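Local coordinates for protein Serpin48 (Tenebrio molitor, PDB 3OZQ) that acts as a highly specific serpin of insect innate immunity, inhibiting the Spätzle-processing enzyme SPE, at residues A[61-66]-A[286-291]; A[145-150]-A[325-330]; A[221-226]-A[359-364]. All coordinates share one frame; numbering follows the deposited sequence.

Contact 1: A[61-66]-A[286-291]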
loop_
_atom_site.group_PDB
_atom_site.type_symbol
_atom_site.label_atom_id
_atom_site.label_comp_id
_atom_site.label_asym_id
_atom_site.label_seq_id
_atom_site.Cartn_x
_atom_site.Cartn_y
_atom_site.Cartn_z
ATOM N N ARG A 61 -12.321 13.739 -5.718
ATOM C CA ARG A 61 -12.300 13.224 -7.082
ATOM C C ARG A 61 -11.099 13.782 -7.844
ATOM O O ARG A 61 -10.423 13.060 -8.572
ATOM C CB ARG A 61 -13.595 13.596 -7.804
ATOM C CG ARG A 61 -13.997 12.639 -8.916
ATOM C CD ARG A 61 -14.777 13.376 -10.003
ATOM N NE ARG A 61 -13.907 14.311 -10.712
ATOM C CZ ARG A 61 -14.309 15.170 -11.643
ATOM N NH1 ARG A 61 -15.589 15.233 -11.995
ATOM N NH2 ARG A 61 -13.421 15.974 -12.222
ATOM N N GLN A 62 -10.858 15.076 -7.658
ATOM C CA GLN A 62 -9.769 15.802 -8.293
ATOM C C GLN A 62 -8.429 15.217 -7.895
ATOM O O GLN A 62 -7.561 15.033 -8.746
ATOM C CB GLN A 62 -9.826 17.290 -7.904
ATOM C CG GLN A 62 -8.626 18.158 -8.330
ATOM C CD GLN A 62 -8.373 19.341 -7.379
ATOM O OE1 GLN A 62 -9.074 19.510 -6.386
ATOM N NE2 GLN A 62 -7.361 20.147 -7.676
ATOM N N VAL A 63 -8.247 14.922 -6.609
ATOM C CA VAL A 63 -6.950 14.415 -6.151
ATOM C C VAL A 63 -6.721 12.955 -6.535
ATOM O O VAL A 63 -5.606 12.554 -6.850
ATOM C CB VAL A 63 -6.695 14.657 -4.633
ATOM C CG1 VAL A 63 -7.929 15.191 -3.965
ATOM C CG2 VAL A 63 -6.202 13.385 -3.958
ATOM N N LEU A 64 -7.778 12.159 -6.527
ATOM C CA LEU A 64 -7.635 10.787 -6.960
ATOM C C LEU A 64 -7.460 10.780 -8.471
ATOM O O LEU A 64 -7.272 9.722 -9.074
ATOM C CB LEU A 64 -8.838 9.947 -6.530
ATOM C CG LEU A 64 -8.943 9.706 -5.016
ATOM C CD1 LEU A 64 -10.096 8.767 -4.707
ATOM C CD2 LEU A 64 -7.648 9.152 -4.449
ATOM N N HIS A 65 -7.482 11.982 -9.058
ATOM C CA HIS A 65 -7.504 12.164 -10.509
ATOM C C HIS A 65 -8.377 11.050 -11.086
ATOM O O HIS A 65 -8.090 10.471 -12.133
ATOM C CB HIS A 65 -6.082 12.228 -11.125
ATOM C CG HIS A 65 -5.465 13.608 -11.119
ATOM N ND1 HIS A 65 -5.808 14.578 -12.035
ATOM C CD2 HIS A 65 -4.508 14.167 -10.333
ATOM C CE1 HIS A 65 -5.106 15.676 -11.804
ATOM N NE2 HIS A 65 -4.315 15.459 -10.771
ATOM N N PHE A 66 -9.448 10.765 -10.350
ATOM C CA PHE A 66 -10.448 9.759 -10.699
ATOM C C PHE A 66 -11.551 10.323 -11.602
ATOM O O PHE A 66 -11.758 11.534 -11.657
ATOM C CB PHE A 66 -11.084 9.203 -9.428
ATOM C CG PHE A 66 -11.632 7.823 -9.591
ATOM C CD1 PHE A 66 -11.504 7.155 -10.801
ATOM C CD2 PHE A 66 -12.271 7.190 -8.540
ATOM C CE1 PHE A 66 -12.007 5.879 -10.965
ATOM C CE2 PHE A 66 -12.777 5.914 -8.691
ATOM C CZ PHE A 66 -12.643 5.254 -9.906
ATOM N N LEU A 286 -1.953 16.790 -0.788
ATOM C CA LEU A 286 -2.305 16.423 -2.163
ATOM C C LEU A 286 -3.554 17.119 -2.706
ATOM O O LEU A 286 -3.840 17.025 -3.903
ATOM C CB LEU A 286 -2.491 14.911 -2.272
ATOM C CG LEU A 286 -1.246 14.089 -1.928
ATOM C CD1 LEU A 286 -1.498 12.623 -2.232
ATOM C CD2 LEU A 286 -0.052 14.610 -2.703
ATOM N N GLY A 287 -4.309 17.783 -1.829
ATOM C CA GLY A 287 -5.432 18.592 -2.269
ATOM C C GLY A 287 -6.788 18.368 -1.626
ATOM O O GLY A 287 -7.744 19.072 -1.955
ATOM N N VAL A 288 -6.900 17.392 -0.731
ATOM C CA VAL A 288 -8.144 17.189 -0.004
ATOM C C VAL A 288 -8.151 18.076 1.236
ATOM O O VAL A 288 -7.394 17.840 2.182
ATOM C CB VAL A 288 -8.334 15.732 0.439
ATOM C CG1 VAL A 288 -9.639 15.583 1.204
ATOM C CG2 VAL A 288 -8.304 14.796 -0.753
ATOM N N LYS A 289 -9.000 19.104 1.226
ATOM C CA LYS A 289 -9.061 20.047 2.345
ATOM C C LYS A 289 -10.447 20.065 2.981
ATOM O O LYS A 289 -10.584 19.841 4.186
ATOM C CB LYS A 289 -8.664 21.460 1.903
ATOM C CG LYS A 289 -7.311 21.560 1.195
ATOM C CD LYS A 289 -6.260 20.618 1.801
ATOM C CE LYS A 289 -4.870 21.249 1.839
ATOM N NZ LYS A 289 -4.655 22.025 3.105
ATOM N N LYS A 290 -11.467 20.296 2.154
ATOM C CA LYS A 290 -12.840 20.462 2.624
ATOM C C LYS A 290 -13.303 19.343 3.545
ATOM O O LYS A 290 -13.913 19.605 4.575
ATOM C CB LYS A 290 -13.810 20.580 1.445
ATOM C CG LYS A 290 -14.280 22.002 1.147
ATOM C CD LYS A 290 -13.117 22.956 0.910
ATOM C CE LYS A 290 -13.606 24.388 0.728
ATOM N NZ LYS A 290 -14.534 24.516 -0.437
ATOM N N ALA A 291 -13.018 18.098 3.165
ATOM C CA ALA A 291 -13.561 16.948 3.879
ATOM C C ALA A 291 -13.064 16.846 5.319
ATOM O O ALA A 291 -13.650 16.123 6.123
ATOM C CB ALA A 291 -13.274 15.666 3.126
#
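V63 sets its CG1 over one face of the flat peptide joining G287 to V288, almost straight above G287 C, at 4.1 Å. The ring of H65, a second flat group, carries the carbonyl O of Q62 over its centre on one face, 3.4 Å above the plane. Two helix ends of the serpin fold meet here, and each closes in a Schellman motif: H65 turns the chain out of helix 54-63 and G287 out of helix 279-286. G287 does so at phi 128°, the positive phi that belongs to this turn. V63 CB lies 3.8 Å from L286 O, while between the side chains V63 CG2 brushes L286 CB at 4.4 Å, an apolar touch. From the same helix as V63, E59 OE1 accepts the backbone N-H groups of K289 and K290, tying down the chain beyond the turn. L64 packs against helix 38-50. V63 is modelled nearly eclipsed (chi1 8°), which would be strained, and its side chain crosses that of V288 at about a right angle in a second apolar pair, with V63 CG1 3.3 Å from V288 CG2, tighter than usual van der Waals contact.

Contact 2: A[145-150]-A[325-330]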
loop_
_atom_site.group_PDB
_atom_site.type_symbol
_atom_site.label_atom_id
_atom_site.label_comp_id
_atom_site.label_asym_id
_atom_site.label_seq_id
_atom_site.Cartn_x
_atom_site.Cartn_y
_atom_site.Cartn_z
ATOM N N GLN A 145 -6.761 -12.061 10.631
ATOM C CA GLN A 145 -6.264 -13.204 11.397
ATOM C C GLN A 145 -5.245 -12.809 12.466
ATOM O O GLN A 145 -4.200 -13.446 12.612
ATOM C CB GLN A 145 -5.700 -14.311 10.487
ATOM C CG GLN A 145 -5.403 -13.904 9.041
ATOM C CD GLN A 145 -6.644 -13.459 8.290
ATOM O OE1 GLN A 145 -6.595 -12.542 7.464
ATOM N NE2 GLN A 145 -7.766 -14.102 8.581
ATOM N N HIS A 146 -5.566 -11.751 13.203
ATOM C CA HIS A 146 -4.743 -11.269 14.317
ATOM C C HIS A 146 -3.328 -10.839 13.941
ATOM O O HIS A 146 -2.501 -10.599 14.822
ATOM C CB HIS A 146 -4.726 -12.288 15.467
ATOM C CG HIS A 146 -6.086 -12.565 16.032
ATOM N ND1 HIS A 146 -6.521 -12.033 17.229
ATOM C CD2 HIS A 146 -7.118 -13.301 15.552
ATOM C CE1 HIS A 146 -7.755 -12.439 17.468
ATOM N NE2 HIS A 146 -8.144 -13.205 16.463
ATOM N N LYS A 147 -3.074 -10.711 12.637
ATOM C CA LYS A 147 -1.768 -10.298 12.116
ATOM C C LYS A 147 -1.506 -8.793 12.271
ATOM O O LYS A 147 -0.356 -8.343 12.250
ATOM C CB LYS A 147 -1.649 -10.659 10.631
ATOM C CG LYS A 147 -1.774 -12.147 10.284
ATOM C CD LYS A 147 -0.599 -12.966 10.791
ATOM C CE LYS A 147 -0.418 -14.254 9.983
ATOM N NZ LYS A 147 -1.715 -14.814 9.501
ATOM N N ILE A 148 -2.578 -8.018 12.400
ATOM C CA ILE A 148 -2.473 -6.567 12.513
ATOM C C ILE A 148 -3.162 -6.081 13.777
ATOM O O ILE A 148 -4.377 -6.185 13.928
ATOM C CB ILE A 148 -3.015 -5.850 11.256
ATOM C CG1 ILE A 148 -2.141 -6.211 10.049
ATOM C CG2 ILE A 148 -3.070 -4.332 11.479
ATOM C CD1 ILE A 148 -2.486 -5.454 8.780
ATOM N N GLN A 149 -2.362 -5.569 14.698
ATOM C CA GLN A 149 -2.857 -5.260 16.021
ATOM C C GLN A 149 -2.657 -3.791 16.327
ATOM O O GLN A 149 -1.791 -3.135 15.731
ATOM C CB GLN A 149 -2.161 -6.143 17.061
ATOM C CG GLN A 149 -2.431 -7.625 16.860
ATOM C CD GLN A 149 -1.945 -8.474 18.019
ATOM O OE1 GLN A 149 -1.186 -8.010 18.872
ATOM N NE2 GLN A 149 -2.389 -9.728 18.061
ATOM N N ASN A 150 -3.488 -3.276 17.229
ATOM C CA ASN A 150 -3.328 -1.930 17.735
ATOM C C ASN A 150 -3.214 -0.888 16.643
ATOM O O ASN A 150 -2.361 -0.006 16.704
ATOM C CB ASN A 150 -2.100 -1.874 18.646
ATOM C CG ASN A 150 -2.291 -2.686 19.898
ATOM O OD1 ASN A 150 -2.995 -2.260 20.810
ATOM N ND2 ASN A 150 -1.696 -3.874 19.942
ATOM N N GLY A 325 8.209 -16.567 -0.508
ATOM C CA GLY A 325 7.510 -15.412 -1.041
ATOM C C GLY A 325 7.249 -14.389 0.044
ATOM O O GLY A 325 8.140 -14.062 0.826
ATOM N N VAL A 326 6.018 -13.889 0.107
ATOM C CA VAL A 326 5.683 -12.873 1.090
ATOM C C VAL A 326 4.551 -13.391 1.973
ATOM O O VAL A 326 3.527 -13.863 1.471
ATOM C CB VAL A 326 5.299 -11.534 0.428
ATOM C CG1 VAL A 326 6.338 -11.133 -0.596
ATOM C CG2 VAL A 326 3.948 -11.640 -0.226
ATOM N N GLU A 327 4.755 -13.320 3.284
ATOM C CA GLU A 327 3.811 -13.886 4.240
ATOM C C GLU A 327 3.567 -15.357 3.897
ATOM O O GLU A 327 2.441 -15.852 3.979
ATOM C CB GLU A 327 2.504 -13.081 4.238
ATOM C CG GLU A 327 1.449 -13.516 5.245
ATOM C CD GLU A 327 1.881 -13.310 6.689
ATOM O OE1 GLU A 327 2.962 -12.719 6.926
ATOM O OE2 GLU A 327 1.137 -13.746 7.595
ATOM N N ALA A 328 4.635 -16.046 3.500
ATOM C CA ALA A 328 4.570 -17.464 3.167
ATOM C C ALA A 328 5.269 -18.311 4.227
ATOM O O ALA A 328 6.405 -18.026 4.612
ATOM C CB ALA A 328 5.192 -17.720 1.799
ATOM N N ALA A 329 4.586 -19.350 4.697
ATOM C CA ALA A 329 5.177 -20.294 5.643
ATOM C C ALA A 329 6.252 -21.128 4.956
ATOM O O ALA A 329 6.136 -21.446 3.770
ATOM C CB ALA A 329 4.103 -21.200 6.235
ATOM N N ALA A 330 7.297 -21.478 5.701
ATOM C CA ALA A 330 8.371 -22.314 5.172
ATOM C C ALA A 330 7.833 -23.654 4.661
ATOM O O ALA A 330 7.212 -24.408 5.411
ATOM C CB ALA A 330 9.438 -22.538 6.236
#
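K147 reaches across to E327, the two side chains arriving from opposite directions. Its CB already points at segment 325-330, and CG continues beside the backbone N, anti to the carbonyl carbon (chi1 -60°). A further bend at chi2 swings the chain round, so that CD is the first atom to meet the carboxylate, with K147 CD 3.7 Å from E327 OE2. CE is modelled implausibly close to the same oxygen, which makes the exact place of the carboxylate doubtful. At the tip the ammonium leaves K147 NZ 3.6 Å from E327 OE2, in a salt bridge whose detail is correspondingly uncertain. F318 of strand 310-321 touches both side chains, and Y170 of strand 163-174 touches E327. Y170 OH is in turn hydrogen-bonded to Q145 OE1, which also fastens segment 145-150 to strand 163-174. Exposed on the K147 side, the pair spans from the link between helix 129-143 and strand 163-174 to the segment that leaves strand 325-326. The sequence GVEAAA and its place after strand 310-321 identify the latter as the serpin hinge, the base of the reactive centre loop. Backbone bonds of V326 with A173 and of E327 with D320 place this hinge as it enters between strands 163-174 and 310-321, consistent with the partial loop insertion known in some serpins.

Contact 3: A[221-226]-A[359-364]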
loop_
_atom_site.group_PDB
_atom_site.type_symbol
_atom_site.label_atom_id
_atom_site.label_comp_id
_atom_site.label_asym_id
_atom_site.label_seq_id
_atom_site.Cartn_x
_atom_site.Cartn_y
_atom_site.Cartn_z
ATOM N N LEU A 221 16.788 -2.149 -12.327
ATOM C CA LEU A 221 15.473 -2.575 -11.879
ATOM C C LEU A 221 15.312 -4.041 -12.186
ATOM O O LEU A 221 15.682 -4.502 -13.264
ATOM C CB LEU A 221 14.357 -1.808 -12.598
ATOM C CG LEU A 221 14.334 -0.290 -12.475
ATOM C CD1 LEU A 221 15.131 0.336 -13.596
ATOM C CD2 LEU A 221 12.895 0.194 -12.505
ATOM N N LEU A 222 14.762 -4.770 -11.230
ATOM C CA LEU A 222 14.555 -6.195 -11.378
ATOM C C LEU A 222 13.148 -6.529 -10.948
ATOM O O LEU A 222 12.722 -6.136 -9.873
ATOM C CB LEU A 222 15.521 -6.964 -10.489
ATOM C CG LEU A 222 15.235 -8.461 -10.398
ATOM C CD1 LEU A 222 15.578 -9.137 -11.698
ATOM C CD2 LEU A 222 16.022 -9.088 -9.258
ATOM N N GLU A 223 12.430 -7.277 -11.768
ATOM C CA GLU A 223 11.083 -7.663 -11.390
ATOM C C GLU A 223 11.014 -9.158 -11.085
ATOM O O GLU A 223 11.228 -10.005 -11.952
ATOM C CB GLU A 223 10.095 -7.208 -12.478
ATOM C CG GLU A 223 8.787 -7.918 -12.500
ATOM C CD GLU A 223 7.903 -7.461 -13.661
ATOM O OE1 GLU A 223 8.133 -6.358 -14.210
ATOM O OE2 GLU A 223 6.968 -8.209 -14.012
ATOM N N LEU A 224 10.773 -9.467 -9.819
ATOM C CA LEU A 224 10.692 -10.839 -9.339
ATOM C C LEU A 224 9.242 -11.283 -9.381
ATOM O O LEU A 224 8.381 -10.658 -8.755
ATOM C CB LEU A 224 11.226 -10.940 -7.909
ATOM C CG LEU A 224 12.728 -10.743 -7.670
ATOM C CD1 LEU A 224 13.012 -10.649 -6.181
ATOM C CD2 LEU A 224 13.533 -11.868 -8.292
ATOM N N PRO A 225 8.973 -12.363 -10.124
ATOM C CA PRO A 225 7.620 -12.822 -10.433
ATOM C C PRO A 225 7.025 -13.658 -9.319
ATOM O O PRO A 225 7.702 -14.510 -8.730
ATOM C CB PRO A 225 7.813 -13.679 -11.701
ATOM C CG PRO A 225 9.280 -13.472 -12.121
ATOM C CD PRO A 225 9.989 -13.142 -10.850
ATOM N N PHE A 226 5.764 -13.367 -9.016
ATOM C CA PHE A 226 4.968 -14.153 -8.094
ATOM C C PHE A 226 4.101 -15.081 -8.923
ATOM O O PHE A 226 3.788 -14.777 -10.069
ATOM C CB PHE A 226 4.038 -13.238 -7.284
ATOM C CG PHE A 226 4.730 -12.469 -6.186
ATOM C CD1 PHE A 226 5.493 -13.127 -5.227
ATOM C CD2 PHE A 226 4.611 -11.091 -6.114
ATOM C CE1 PHE A 226 6.119 -12.420 -4.209
ATOM C CE2 PHE A 226 5.238 -10.371 -5.102
ATOM C CZ PHE A 226 5.995 -11.037 -4.150
ATOM N N TYR A 359 8.297 -2.338 -4.964
ATOM C CA TYR A 359 6.860 -2.211 -5.102
ATOM C C TYR A 359 6.246 -3.476 -5.655
ATOM O O TYR A 359 6.859 -4.181 -6.455
ATOM C CB TYR A 359 6.459 -0.967 -5.919
ATOM C CG TYR A 359 6.901 -0.938 -7.377
ATOM C CD1 TYR A 359 8.010 -0.194 -7.771
ATOM C CD2 TYR A 359 6.175 -1.605 -8.360
ATOM C CE1 TYR A 359 8.406 -0.141 -9.100
ATOM C CE2 TYR A 359 6.572 -1.564 -9.701
ATOM C CZ TYR A 359 7.686 -0.825 -10.054
ATOM O OH TYR A 359 8.084 -0.762 -11.368
ATOM N N ILE A 360 5.034 -3.766 -5.198
ATOM C CA ILE A 360 4.312 -4.946 -5.630
ATOM C C ILE A 360 3.264 -4.514 -6.658
ATOM O O ILE A 360 2.495 -3.575 -6.410
ATOM C CB ILE A 360 3.618 -5.630 -4.437
ATOM C CG1 ILE A 360 4.656 -6.271 -3.502
ATOM C CG2 ILE A 360 2.656 -6.700 -4.909
ATOM C CD1 ILE A 360 4.030 -7.081 -2.423
ATOM N N LYS A 361 3.248 -5.186 -7.807
ATOM C CA LYS A 361 2.258 -4.915 -8.858
ATOM C C LYS A 361 1.373 -6.114 -9.073
ATOM O O LYS A 361 1.824 -7.256 -8.984
ATOM C CB LYS A 361 2.907 -4.612 -10.205
ATOM C CG LYS A 361 3.422 -3.211 -10.415
ATOM C CD LYS A 361 3.840 -3.003 -11.887
ATOM C CE LYS A 361 4.918 -4.003 -12.312
ATOM N NZ LYS A 361 5.396 -3.809 -13.725
ATOM N N VAL A 362 0.107 -5.852 -9.375
ATOM C CA VAL A 362 -0.781 -6.894 -9.844
ATOM C C VAL A 362 -1.473 -6.401 -11.107
ATOM O O VAL A 362 -2.185 -5.395 -11.084
ATOM C CB VAL A 362 -1.816 -7.289 -8.788
ATOM C CG1 VAL A 362 -2.874 -8.192 -9.408
ATOM C CG2 VAL A 362 -1.134 -7.976 -7.608
ATOM N N LYS A 363 -1.230 -7.092 -12.217
ATOM C CA LYS A 363 -1.880 -6.754 -13.475
ATOM C C LYS A 363 -1.626 -5.297 -13.841
ATOM O O LYS A 363 -2.560 -4.547 -14.164
ATOM C CB LYS A 363 -3.381 -7.057 -13.379
ATOM C CG LYS A 363 -3.635 -8.420 -12.742
ATOM C CD LYS A 363 -5.074 -8.886 -12.865
ATOM C CE LYS A 363 -5.216 -10.311 -12.323
ATOM N NZ LYS A 363 -6.586 -10.878 -12.516
ATOM N N GLY A 364 -0.356 -4.902 -13.771
ATOM C CA GLY A 364 0.070 -3.558 -14.129
ATOM C C GLY A 364 -0.239 -2.512 -13.064
ATOM O O GLY A 364 0.174 -1.357 -13.169
HETATM O O HOH W 1 8.263 -3.303 -12.767
#
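E223 and K361 form the polar half of this contact, their side chains crossing at about a right angle. The direct ion pair is long, with E223 OE1 3.8 Å from K361 NZ, and a water helps to close the gap. This water accepts from K361 NZ at 3.1 Å and donates to Y359 OH at 2.9 Å; its second donated bond, to E223 OE1 at 3.4 Å, is weak. Carboxylate, ammonium and phenol thus share one bridging molecule, which probably eases the separation of the charges. E223 gets there as an extended arm, CG anti to the backbone N (chi1 159°), whereas K361 bends at chi3 to bring its ammonium across. Within its own strand K361 lays CG in the ring plane at the edge of Y359, beside the phenol that shares its water. The apolar part is a single touch: I360 CD1 approaches the F226 ring obliquely, 4.4 Å from F226 CE2. Strand 231-237 lies between the two segments, antiparallel to both 219-225 and 356-362, so the side chains meet across an intervening strand and backbone bonding between the segments is absent. E223 passes over S231 and T233 of that middle strand, and I360 rests on L232. F226 stacks on W175 just past strand 163-174, while strand 365-372 flanks the far side of 356-362, with I366 against Y359 and K361.

Contact 1 stands apart, with its centre 32 Å from that of contact 2 and 28 Å from that of contact 3; it joins two helix ends through apolar methyl packing, partly buried. Contact 2 is a surface contact, a single charged pair between a helix-to-strand link and the hinge. Contact 3 is partly buried and combines both chemistries, a long ion pair bridged by water and an aromatic-aliphatic touch, between strands two places apart. Contacts 2 and 3 meet: V326 CG1 packs 3.6 Å from F226 CZ, so the hinge rests against the end of strand 219-225. The charged residues of contacts 2 and 3 are at least partly exposed; V63, V288, I360 and F226 are buried.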